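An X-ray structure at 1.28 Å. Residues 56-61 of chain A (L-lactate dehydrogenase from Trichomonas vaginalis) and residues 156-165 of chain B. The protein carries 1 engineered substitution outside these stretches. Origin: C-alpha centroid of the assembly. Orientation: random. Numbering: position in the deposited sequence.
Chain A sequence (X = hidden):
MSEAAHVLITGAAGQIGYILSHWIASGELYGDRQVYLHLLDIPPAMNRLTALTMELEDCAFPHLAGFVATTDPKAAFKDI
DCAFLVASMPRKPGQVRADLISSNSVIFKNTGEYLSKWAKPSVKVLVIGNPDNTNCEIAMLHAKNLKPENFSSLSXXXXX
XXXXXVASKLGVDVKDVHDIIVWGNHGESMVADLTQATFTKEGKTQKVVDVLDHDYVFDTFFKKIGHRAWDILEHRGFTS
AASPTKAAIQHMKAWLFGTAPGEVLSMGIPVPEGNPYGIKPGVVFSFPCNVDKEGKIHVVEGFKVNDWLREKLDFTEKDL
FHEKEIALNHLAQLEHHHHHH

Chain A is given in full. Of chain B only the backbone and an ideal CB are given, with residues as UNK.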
ATOM      1  N   LEU A  56      10.964   0.402   4.889  1.00 13.10           N
ATOM      2  CA  LEU A  56      10.241  -0.272   5.936  1.00 12.89           C
ATOM      3  C   LEU A  56      10.651   0.292   7.302  1.00 13.11           C
ATOM      4  O   LEU A  56       9.800   0.549   8.152  1.00 13.44           O
ATOM      5  CB  LEU A  56      10.504  -1.792   5.882  1.00 13.54           C
ATOM      6  CG  LEU A  56       9.904  -2.551   4.702  1.00 13.31           C
ATOM      7  CD1 LEU A  56      10.423  -3.947   4.618  1.00 15.67           C
ATOM      8  CD2 LEU A  56       8.407  -2.582   4.792  1.00 14.45           C
ATOM      9  N   GLU A  57      11.951   0.434   7.509  1.00 12.70           N
ATOM     10  CA  GLU A  57      12.449   1.000   8.738  1.00 13.41           C
ATOM     11  C   GLU A  57      11.841   2.373   8.992  1.00 13.77           C
ATOM     12  O   GLU A  57      11.456   2.674  10.119  1.00 14.96           O
ATOM     13  CB  GLU A  57      13.978   1.127   8.669  1.00 14.87           C
ATOM     14  CG  GLU A  57      14.701  -0.233   8.733  1.00 16.95           C
ATOM     15  CD  GLU A  57      16.183  -0.157   8.510  1.00 22.88           C
ATOM     16  OE1 GLU A  57      16.682   0.861   8.019  1.00 26.39           O
ATOM     17  OE2 GLU A  57      16.871  -1.118   8.866  1.00 24.16           O
ATOM     18  N   ASP A  58      11.789   3.193   7.961  1.00 13.44           N
ATOM     19  CA  ASP A  58      11.331   4.567   8.071  1.00 13.94           C
ATOM     20  C   ASP A  58       9.838   4.726   8.280  1.00 13.78           C
ATOM     21  O   ASP A  58       9.347   5.851   8.428  1.00 14.26           O
ATOM     22  CB  ASP A  58      11.727   5.316   6.796  1.00 13.91           C
ATOM     23  CG  ASP A  58      13.211   5.612   6.683  1.00 16.77           C
ATOM     24  OD1 ASP A  58      13.957   5.254   7.629  1.00 17.09           O
ATOM     25  OD2 ASP A  58      13.628   6.244   5.666  1.00 16.70           O
ATOM     26  N   CYS A  59       9.111   3.634   8.316  1.00 12.74           N
ATOM     27  CA  CYS A  59       7.733   3.668   8.718  1.00 12.35           C
ATOM     28  C   CYS A  59       7.520   3.496  10.216  1.00 11.07           C
ATOM     29  O   CYS A  59       6.405   3.728  10.714  1.00 14.13           O
ATOM     30  CB  CYS A  59       6.971   2.559   7.991  1.00 13.25           C
ATOM     31  SG  CYS A  59       6.768   2.873   6.226  1.00 12.91           S
ATOM     32  N   ALA A  60       8.539   3.052  10.959  1.00 11.40           N
ATOM     33  CA  ALA A  60       8.402   2.786  12.393  1.00 12.24           C
ATOM     34  C   ALA A  60       7.156   1.987  12.701  1.00 12.91           C
ATOM     35  O   ALA A  60       6.384   2.284  13.605  1.00 14.80           O
ATOM     36  CB  ALA A  60       8.449   4.094  13.194  1.00 12.90           C
ATOM     37  N   PHE A  61       6.976   0.880  11.979  1.00 13.50           N
ATOM     38  CA  PHE A  61       5.789   0.030  12.136  1.00 13.76           C
ATOM     39  C   PHE A  61       5.853  -0.711  13.478  1.00 14.31           C
ATOM     40  O   PHE A  61       6.808  -1.492  13.712  1.00 15.30           O
ATOM     41  CB  PHE A  61       5.828  -1.028  11.044  1.00 13.70           C
ATOM     42  CG  PHE A  61       5.405  -0.561   9.666  1.00 12.38           C
ATOM     43  CD1 PHE A  61       4.165   0.004   9.439  1.00 13.31           C
ATOM     44  CD2 PHE A  61       6.231  -0.784   8.577  1.00 13.94           C
ATOM     45  CE1 PHE A  61       3.755   0.321   8.159  1.00 14.28           C
ATOM     46  CE2 PHE A  61       5.806  -0.476   7.306  1.00 14.17           C
ATOM     47  CZ  PHE A  61       4.565   0.078   7.086  1.00 14.67           C
TER
ATOM     48  N   UNK B 156       5.577  13.791   9.863  1.00 12.41           N
ATOM     49  CA  UNK B 156       5.664  12.452  10.478  1.00 13.53           C
ATOM     50  C   UNK B 156       6.650  11.479   9.820  1.00 12.45           C
ATOM     51  O   UNK B 156       7.075  10.542  10.469  1.00 14.15           O
ATOM     52  CB  UNK B 156       4.275  11.811  10.463  1.00 13.53           C
ATOM     53  N   UNK B 157       7.006  11.677   8.553  1.00 12.08           N
ATOM     54  CA  UNK B 157       8.033  10.842   7.975  1.00 12.65           C
ATOM     55  C   UNK B 157       9.332  11.005   8.740  1.00 12.13           C
ATOM     56  O   UNK B 157      10.017  10.009   9.044  1.00 12.77           O
ATOM     57  CB  UNK B 157       8.232  11.177   6.495  1.00 12.65           C
ATOM     58  N   UNK B 158       9.700  12.243   9.021  1.00 12.09           N
ATOM     59  CA  UNK B 158      10.926  12.480   9.755  1.00 13.00           C
ATOM     60  C   UNK B 158      10.860  11.967  11.190  1.00 12.20           C
ATOM     61  O   UNK B 158      11.836  11.409  11.713  1.00 13.52           O
ATOM     62  CB  UNK B 158      11.247  13.976   9.753  1.00 13.00           C
ATOM     63  N   UNK B 159       9.692  12.103  11.813  1.00 11.62           N
ATOM     64  CA  UNK B 159       9.523  11.541  13.137  1.00 11.42           C
ATOM     65  C   UNK B 159       9.702  10.022  13.122  1.00 12.14           C
ATOM     66  O   UNK B 159      10.392   9.464  13.968  1.00 12.39           O
ATOM     67  CB  UNK B 159       8.145  11.909  13.692  1.00 11.42           C
ATOM     68  N   UNK B 160       9.065   9.348  12.178  1.00 11.80           N
ATOM     69  CA  UNK B 160       9.159   7.900  12.064  1.00 11.95           C
ATOM     70  C   UNK B 160      10.600   7.478  11.822  1.00 12.22           C
ATOM     71  O   UNK B 160      11.067   6.497  12.433  1.00 13.07           O
ATOM     72  CB  UNK B 160       8.258   7.389  10.938  1.00 11.95           C
ATOM     73  N   UNK B 161      11.302   8.185  10.941  1.00 12.84           N
ATOM     74  CA  UNK B 161      12.705   7.903  10.714  1.00 13.21           C
ATOM     75  C   UNK B 161      13.489   7.993  12.007  1.00 14.18           C
ATOM     76  O   UNK B 161      14.380   7.172  12.286  1.00 15.48           O
ATOM     77  CB  UNK B 161      13.284   8.864   9.674  1.00 13.21           C
ATOM     78  N   UNK B 162      13.226   9.052  12.771  1.00 13.86           N
ATOM     79  CA  UNK B 162      13.967   9.281  14.003  1.00 15.31           C
ATOM     80  C   UNK B 162      13.693   8.219  15.042  1.00 15.18           C
ATOM     81  O   UNK B 162      14.614   7.744  15.721  1.00 16.40           O
ATOM     82  CB  UNK B 162      13.628  10.659  14.575  1.00 15.31           C
ATOM     83  N   UNK B 163      12.434   7.784  15.139  1.00 14.48           N
ATOM     84  CA  UNK B 163      12.126   6.713  16.080  1.00 15.43           C
ATOM     85  C   UNK B 163      12.854   5.416  15.749  1.00 15.76           C
ATOM     86  O   UNK B 163      13.397   4.768  16.647  1.00 17.31           O
ATOM     87  CB  UNK B 163      10.617   6.462  16.107  1.00 15.43           C
ATOM     88  N   UNK B 164      12.852   5.037  14.491  1.00 15.98           N
ATOM     89  CA  UNK B 164      13.513   3.786  14.172  1.00 17.70           C
ATOM     90  C   UNK B 164      15.014   3.882  14.445  1.00 19.70           C
ATOM     91  O   UNK B 164      15.621   2.967  15.005  1.00 20.83           O
ATOM     92  CB  UNK B 164      13.258   3.408  12.712  1.00 17.70           C
ATOM     93  N   UNK B 165      15.622   5.018  14.117  1.00 18.75           N
ATOM     94  CA  UNK B 165      17.042   5.161  14.303  1.00 20.73           C
ATOM     95  C   UNK B 165      17.387   5.070  15.780  1.00 20.55           C
ATOM     96  O   UNK B 165      18.328   4.407  16.165  1.00 22.23           O
ATOM     97  CB  UNK B 165      17.532   6.484  13.711  1.00 20.73           C
TER

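The chain B backbone is helical throughout; proline would suit 160 to 165 poorly, since each N-H there bonds to the carbonyl four residues back. Most other side chains remain open, and chain A, where a helix gives way to a turn, narrows the choice only where the helix comes close.

Position 156 finds nothing of chain A within 5.5 Å of its CB, so this stretch sets no demand; it is methionine, B:Met156. Position 157 has an equally free CB, pointing sideways, but a side chain with reach could approach the turn. A branched aliphatic or a longer chain would suit. B:Leu157 takes rotamer t, p and brings CD1 to 3.9 Å from A:Asp58 O. Positions 158 and 159 point away and sideways, without contact, and are B:Asp158 and B:Gln159.

Position 160 points toward chain A, and its ideal CB lies only 3.1 Å from A:Asp58 O. Branching at CB would be hard to place here, whereas a small residue, or a slim polar one that can answer nearby carbonyls, would suit. The residue is B:Asn160, with CB 3.2 Å from A:Asp58 O. Its ND2 gives a hydrogen bond to water 2 (3.0 Å), which donates in turn to A:Asp58 O (2.9 Å), so the carbonyl is reached through water.

At position 161 the CB points sideways, 4.2 Å from A:Asp58 OD1. A carboxylate within reach of this CB favours a positive charge, and lysine or arginine could both supply it. B:Arg161 is deposited: NE donates to A:Asp58 OD2 at 3.1 Å, a hydrogen bond within a salt bridge, with the carboxylate oxygen near the guanidinium plane. Water 3 reinforces the pair, donating to A:Asp58 OD2 (2.7 Å) and accepting from B:Arg161 NH2 (2.8 Å).

Position 162 is out of reach, and B:Ala162 makes no contact. Position 163 points toward A:Ala60, with the ideal CB 4.3 Å from its CB; many residues would fit if they continue elsewhere. B:Tyr163 keeps an apolar contact, CB to A:Ala60 CB at 4.3 Å, while its ring leads away.

Position 164 points toward chain A, its ideal CB tight at 3.2 Å from A:Glu57 O. Beyond lies the aliphatic part of A:Glu57, ending in a carboxylate: a flat ring would cover the former, and a polar tip could address the latter. B:Tyr164 does both. A:Glu57 CB sits 3.7 Å from the B:Tyr164 ring centroid in a CH-pi contact over the face, and water 1 links B:Tyr164 OH (2.6 Å) to A:Glu57 OE2 (2.5 Å).

Position 165 points sideways without contact; it is B:Glu165.

Chain B, residues 156-165: MLDQNRAYYE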
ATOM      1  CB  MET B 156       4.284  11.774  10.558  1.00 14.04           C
ATOM      2  CG  MET B 156       3.526  12.173  11.813  1.00 14.47           C
ATOM      3  SD  MET B 156       4.310  11.738  13.361  1.00 13.79           S
ATOM      4  CE  MET B 156       4.456   9.966  13.125  1.00 15.44           C
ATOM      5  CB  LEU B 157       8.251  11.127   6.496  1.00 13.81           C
ATOM      6  CG  LEU B 157       9.339  10.367   5.761  1.00 13.38           C
ATOM      7  CD1 LEU B 157       9.174   8.839   5.904  1.00 16.31           C
ATOM      8  CD2 LEU B 157       9.413  10.790   4.330  1.00 16.81           C
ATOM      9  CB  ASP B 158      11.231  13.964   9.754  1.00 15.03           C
ATOM     10  CG  ASP B 158      11.121  14.530   8.387  1.00 19.60           C
ATOM     11  OD1 ASP B 158       9.971  14.874   7.915  1.00 22.02           O
ATOM     12  OD2 ASP B 158      12.212  14.642   7.801  1.00 20.15           O
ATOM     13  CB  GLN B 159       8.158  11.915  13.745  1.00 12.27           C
ATOM     14  CG  GLN B 159       7.977  11.273  15.093  1.00 13.34           C
ATOM     15  CD  GLN B 159       6.747  11.731  15.843  1.00 12.58           C
ATOM     16  OE1 GLN B 159       6.568  12.935  16.014  1.00 13.97           O
ATOM     17  NE2 GLN B 159       5.981  10.820  16.395  1.00 14.09           N
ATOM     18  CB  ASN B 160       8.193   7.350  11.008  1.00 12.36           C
ATOM     19  CG  ASN B 160       6.764   7.397  11.474  1.00 12.05           C
ATOM     20  OD1 ASN B 160       6.477   7.374  12.671  1.00 13.87           O
ATOM     21  ND2 ASN B 160       5.854   7.404  10.531  1.00 12.87           N
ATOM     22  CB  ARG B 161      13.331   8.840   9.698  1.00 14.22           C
ATOM     23  CG  ARG B 161      12.928   8.555   8.297  1.00 14.98           C
ATOM     24  CD  ARG B 161      13.361   9.616   7.351  1.00 17.35           C
ATOM     25  NE  ARG B 161      13.124   9.263   5.965  1.00 17.46           N
ATOM     26  CZ  ARG B 161      13.069  10.119   4.970  1.00 17.71           C
ATOM     27  NH1 ARG B 161      13.147  11.444   5.225  1.00 19.78           N
ATOM     28  NH2 ARG B 161      12.868   9.641   3.772  1.00 19.05           N
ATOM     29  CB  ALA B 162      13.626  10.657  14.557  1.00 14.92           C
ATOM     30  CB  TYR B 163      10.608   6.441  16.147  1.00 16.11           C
ATOM     31  CG  TYR B 163       9.889   7.191  17.256  1.00 16.15           C
ATOM     32  CD1 TYR B 163       9.754   6.653  18.525  1.00 19.39           C
ATOM     33  CD2 TYR B 163       9.338   8.454  17.035  1.00 15.84           C
ATOM     34  CE1 TYR B 163       9.106   7.352  19.526  1.00 20.49           C
ATOM     35  CE2 TYR B 163       8.679   9.167  18.018  1.00 16.65           C
ATOM     36  CZ  TYR B 163       8.559   8.589  19.276  1.00 17.82           C
ATOM     37  OH  TYR B 163       7.919   9.262  20.288  1.00 19.15           O
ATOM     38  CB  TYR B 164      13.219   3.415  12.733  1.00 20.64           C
ATOM     39  CG  TYR B 164      13.545   1.925  12.532  1.00 19.49           C
ATOM     40  CD1 TYR B 164      14.829   1.526  12.219  1.00 19.52           C
ATOM     41  CD2 TYR B 164      12.543   0.919  12.684  1.00 22.29           C
ATOM     42  CE1 TYR B 164      15.178   0.194  12.042  1.00 24.61           C
ATOM     43  CE2 TYR B 164      12.865  -0.442  12.517  1.00 23.76           C
ATOM     44  CZ  TYR B 164      14.165  -0.793  12.204  1.00 24.08           C
ATOM     45  OH  TYR B 164      14.444  -2.105  12.029  1.00 26.30           O
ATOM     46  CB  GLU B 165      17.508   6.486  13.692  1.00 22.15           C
ATOM     47  CG  GLU B 165      18.853   6.962  14.086  1.00 22.53           C
ATOM     48  CD  GLU B 165      19.987   6.002  13.668  1.00 26.33           C
ATOM     49  OE1 GLU B 165      19.787   5.165  12.752  1.00 29.09           O
ATOM     50  OE2 GLU B 165      21.087   6.079  14.268  1.00 28.76           O
TER
HETATM   51  O   HOH W   1      16.710  -2.554  10.909  1.00 30.70           O
HETATM   52  O   HOH W   2       6.784   7.000   7.710  1.00 13.03           O
HETATM   53  O   HOH W   3      11.989   6.949   3.618  1.00 18.54           O
HETATM   54  O   HOH W   4      15.356   5.556  10.093  1.00 30.62           O
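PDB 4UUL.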